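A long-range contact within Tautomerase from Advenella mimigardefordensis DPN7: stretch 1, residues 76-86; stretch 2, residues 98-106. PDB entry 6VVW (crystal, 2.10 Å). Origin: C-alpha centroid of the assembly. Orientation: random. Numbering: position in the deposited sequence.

Stretch 1, residues 76-86: VKANFLAAINK
Stretch 2, residues 98-106: CIRTMLIDI

Helix 76-86, part of a longer helix, packs against strand 99-106 with axes 9.7 Å apart at closest approach and running roughly antiparallel (147° between N-to-C directions), so ascending the strand means descending the helix. Helix phi/psi scatter about -65/-40, with Phe-80 at -39/-58; i+4 hydrogen bonds include Leu-81 N to Lys-77 O (3.0 Å) and Asn-85 N to Leu-81 O (3.0 Å). The strand is extended (phi -93 to -151, psi 101 to 160). Ile-99, Thr-101, Leu-103 and Asp-105 direct CA-to-CB toward the helix, while Arg-100 and Met-102 point it away. Ile-99 (chi1 m, chi2 127°) lies opposite Asn-85 (CA-CA 6.6 Å), whose t side chain brings ND2 to 3.7 Å from Ile-99 CB. Thr-101 (chi1 m) pairs with Leu-81 (CA-CA 6.9 Å); its CG2 meets Leu-81 CD2 at 3.8 Å. Leu-103 (m, t) is the most covered residue: its CD1 lies 3.4 Å from Leu-81 CD2 and 3.5 Å from Lys-77 CB, touching residues one helical turn apart. Leu-81 is also m, t. The Lys-77 and Leu-103 CA atoms are 7.5 Å apart. Asp-105 (chi1 m, chi2 70°) ends the contact: extended Lys-77 (m, t, t, t) forms a salt bridge from NZ to Asp-105 OD1 (3.6 Å). No hydrogen bond crosses the stretches.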

# COMPACT_ATOMS: atom_id res chain seq x y z
N VAL A 76 2.48 22.66 3.48
CA VAL A 76 1.59 22.30 2.40
C VAL A 76 1.09 20.88 2.61
O VAL A 76 -0.09 20.59 2.39
CB VAL A 76 2.26 22.48 1.03
CG1 VAL A 76 3.19 21.34 0.71
CG2 VAL A 76 1.20 22.62 -0.03
N LYS A 77 1.96 19.98 3.09
CA LYS A 77 1.50 18.65 3.45
C LYS A 77 0.43 18.73 4.52
O LYS A 77 -0.67 18.18 4.38
CB LYS A 77 2.67 17.81 3.93
CG LYS A 77 3.78 17.67 2.94
CD LYS A 77 4.93 16.93 3.60
CE LYS A 77 6.13 16.77 2.68
NZ LYS A 77 7.38 16.46 3.46
N ALA A 78 0.73 19.46 5.59
CA ALA A 78 -0.27 19.80 6.59
C ALA A 78 -1.52 20.37 5.96
O ALA A 78 -2.58 20.36 6.59
CB ALA A 78 0.30 20.80 7.59
N ASN A 79 -1.44 20.88 4.74
CA ASN A 79 -2.63 21.45 4.15
C ASN A 79 -3.45 20.39 3.43
O ASN A 79 -4.67 20.33 3.61
CB ASN A 79 -2.25 22.59 3.20
CG ASN A 79 -2.01 23.89 3.94
OD1 ASN A 79 -1.69 23.89 5.14
ND2 ASN A 79 -2.17 25.01 3.25
N PHE A 80 -2.77 19.56 2.63
CA PHE A 80 -3.34 18.32 2.12
C PHE A 80 -4.19 17.64 3.18
O PHE A 80 -5.37 17.36 2.97
CB PHE A 80 -2.26 17.34 1.72
CG PHE A 80 -1.62 17.62 0.42
CD1 PHE A 80 -0.70 18.63 0.29
CD2 PHE A 80 -1.88 16.82 -0.67
CE1 PHE A 80 -0.08 18.86 -0.91
CE2 PHE A 80 -1.26 17.04 -1.87
CZ PHE A 80 -0.36 18.07 -2.00
N LEU A 81 -3.57 17.35 4.32
CA LEU A 81 -4.23 16.55 5.34
C LEU A 81 -5.56 17.17 5.76
O LEU A 81 -6.56 16.45 5.93
CB LEU A 81 -3.29 16.39 6.54
CG LEU A 81 -1.93 15.87 6.09
CD1 LEU A 81 -0.99 15.61 7.26
CD2 LEU A 81 -2.15 14.61 5.30
N ALA A 82 -5.60 18.49 5.91
CA ALA A 82 -6.79 19.15 6.43
C ALA A 82 -7.89 19.23 5.37
O ALA A 82 -9.06 18.95 5.66
CB ALA A 82 -6.43 20.54 6.93
N ALA A 83 -7.54 19.59 4.14
CA ALA A 83 -8.57 19.67 3.12
C ALA A 83 -9.04 18.29 2.68
O ALA A 83 -10.17 18.14 2.23
CB ALA A 83 -8.08 20.45 1.91
N ILE A 84 -8.18 17.28 2.79
CA ILE A 84 -8.48 15.94 2.29
C ILE A 84 -9.28 15.15 3.31
O ILE A 84 -10.14 14.33 2.94
CB ILE A 84 -7.18 15.22 1.90
CG1 ILE A 84 -6.79 15.54 0.46
CG2 ILE A 84 -7.30 13.75 2.05
CD1 ILE A 84 -5.31 15.36 0.19
N ASN A 85 -9.01 15.38 4.60
CA ASN A 85 -9.97 14.97 5.62
C ASN A 85 -11.29 15.71 5.44
O ASN A 85 -12.36 15.13 5.63
CB ASN A 85 -9.36 15.19 7.00
CG ASN A 85 -10.29 14.83 8.13
OD1 ASN A 85 -11.18 15.60 8.48
ND2 ASN A 85 -10.07 13.68 8.74
N LYS A 86 -11.24 16.99 5.07
CA LYS A 86 -12.47 17.74 4.82
C LYS A 86 -13.30 17.08 3.73
O LYS A 86 -14.50 16.86 3.90
CB LYS A 86 -12.14 19.18 4.44
CG LYS A 86 -13.36 20.08 4.22
CD LYS A 86 -13.29 21.30 5.11
CE LYS A 86 -13.65 20.91 6.54
NZ LYS A 86 -13.68 22.02 7.53
N CYS A 98 -11.73 9.41 11.82
CA CYS A 98 -11.49 8.03 11.41
C CYS A 98 -10.69 7.92 10.13
O CYS A 98 -10.47 6.80 9.65
CB CYS A 98 -12.81 7.28 11.22
SG CYS A 98 -13.44 7.40 9.55
N ILE A 99 -10.23 9.04 9.59
CA ILE A 99 -9.41 9.04 8.39
C ILE A 99 -7.95 9.07 8.79
O ILE A 99 -7.51 9.97 9.50
CB ILE A 99 -9.76 10.22 7.49
CG1 ILE A 99 -11.13 9.97 6.84
CG2 ILE A 99 -8.64 10.45 6.47
CD1 ILE A 99 -12.14 11.08 7.02
N ARG A 100 -7.19 8.08 8.36
CA ARG A 100 -5.77 8.04 8.62
C ARG A 100 -5.06 8.26 7.31
O ARG A 100 -5.07 7.38 6.45
CB ARG A 100 -5.36 6.73 9.26
CG ARG A 100 -5.85 6.63 10.63
CD ARG A 100 -5.60 7.93 11.35
NE ARG A 100 -5.68 7.72 12.78
CZ ARG A 100 -6.64 8.20 13.56
NH1 ARG A 100 -7.61 8.93 13.05
NH2 ARG A 100 -6.63 7.93 14.86
N THR A 101 -4.47 9.43 7.14
CA THR A 101 -3.67 9.70 5.96
C THR A 101 -2.20 9.46 6.28
O THR A 101 -1.78 9.44 7.43
CB THR A 101 -3.90 11.12 5.48
OG1 THR A 101 -5.29 11.40 5.60
CG2 THR A 101 -3.50 11.27 4.04
N MET A 102 -1.43 9.28 5.22
CA MET A 102 -0.08 8.77 5.34
C MET A 102 0.70 9.35 4.17
O MET A 102 0.55 8.89 3.04
CB MET A 102 -0.07 7.25 5.32
CG MET A 102 -0.62 6.57 6.57
SD MET A 102 -2.40 6.51 6.65
CE MET A 102 -2.69 5.84 5.02
N LEU A 103 1.47 10.40 4.44
CA LEU A 103 2.14 11.17 3.39
C LEU A 103 3.53 10.61 3.18
O LEU A 103 4.33 10.53 4.12
CB LEU A 103 2.21 12.64 3.75
CG LEU A 103 0.84 13.23 4.04
CD1 LEU A 103 1.04 14.69 4.16
CD2 LEU A 103 -0.08 12.89 2.90
N ILE A 104 3.81 10.18 1.95
CA ILE A 104 5.01 9.43 1.62
C ILE A 104 5.69 10.18 0.51
O ILE A 104 5.20 10.21 -0.63
CB ILE A 104 4.69 7.99 1.20
CG1 ILE A 104 3.49 7.46 1.97
CG2 ILE A 104 5.90 7.11 1.42
CD1 ILE A 104 3.66 6.06 2.47
N ASP A 105 6.82 10.80 0.82
CA ASP A 105 7.53 11.65 -0.13
C ASP A 105 8.63 10.83 -0.77
O ASP A 105 9.56 10.40 -0.09
CB ASP A 105 8.07 12.91 0.55
CG ASP A 105 6.96 13.88 0.84
OD1 ASP A 105 6.16 13.56 1.74
OD2 ASP A 105 6.84 14.91 0.14
N ILE A 106 8.49 10.63 -2.09
CA ILE A 106 9.36 9.80 -2.92
C ILE A 106 10.36 10.68 -3.64
O ILE A 106 10.09 11.84 -4.00
CB ILE A 106 8.54 8.95 -3.93
CG1 ILE A 106 9.08 7.53 -3.99
CG2 ILE A 106 8.60 9.55 -5.34
CD1 ILE A 106 8.80 6.85 -5.33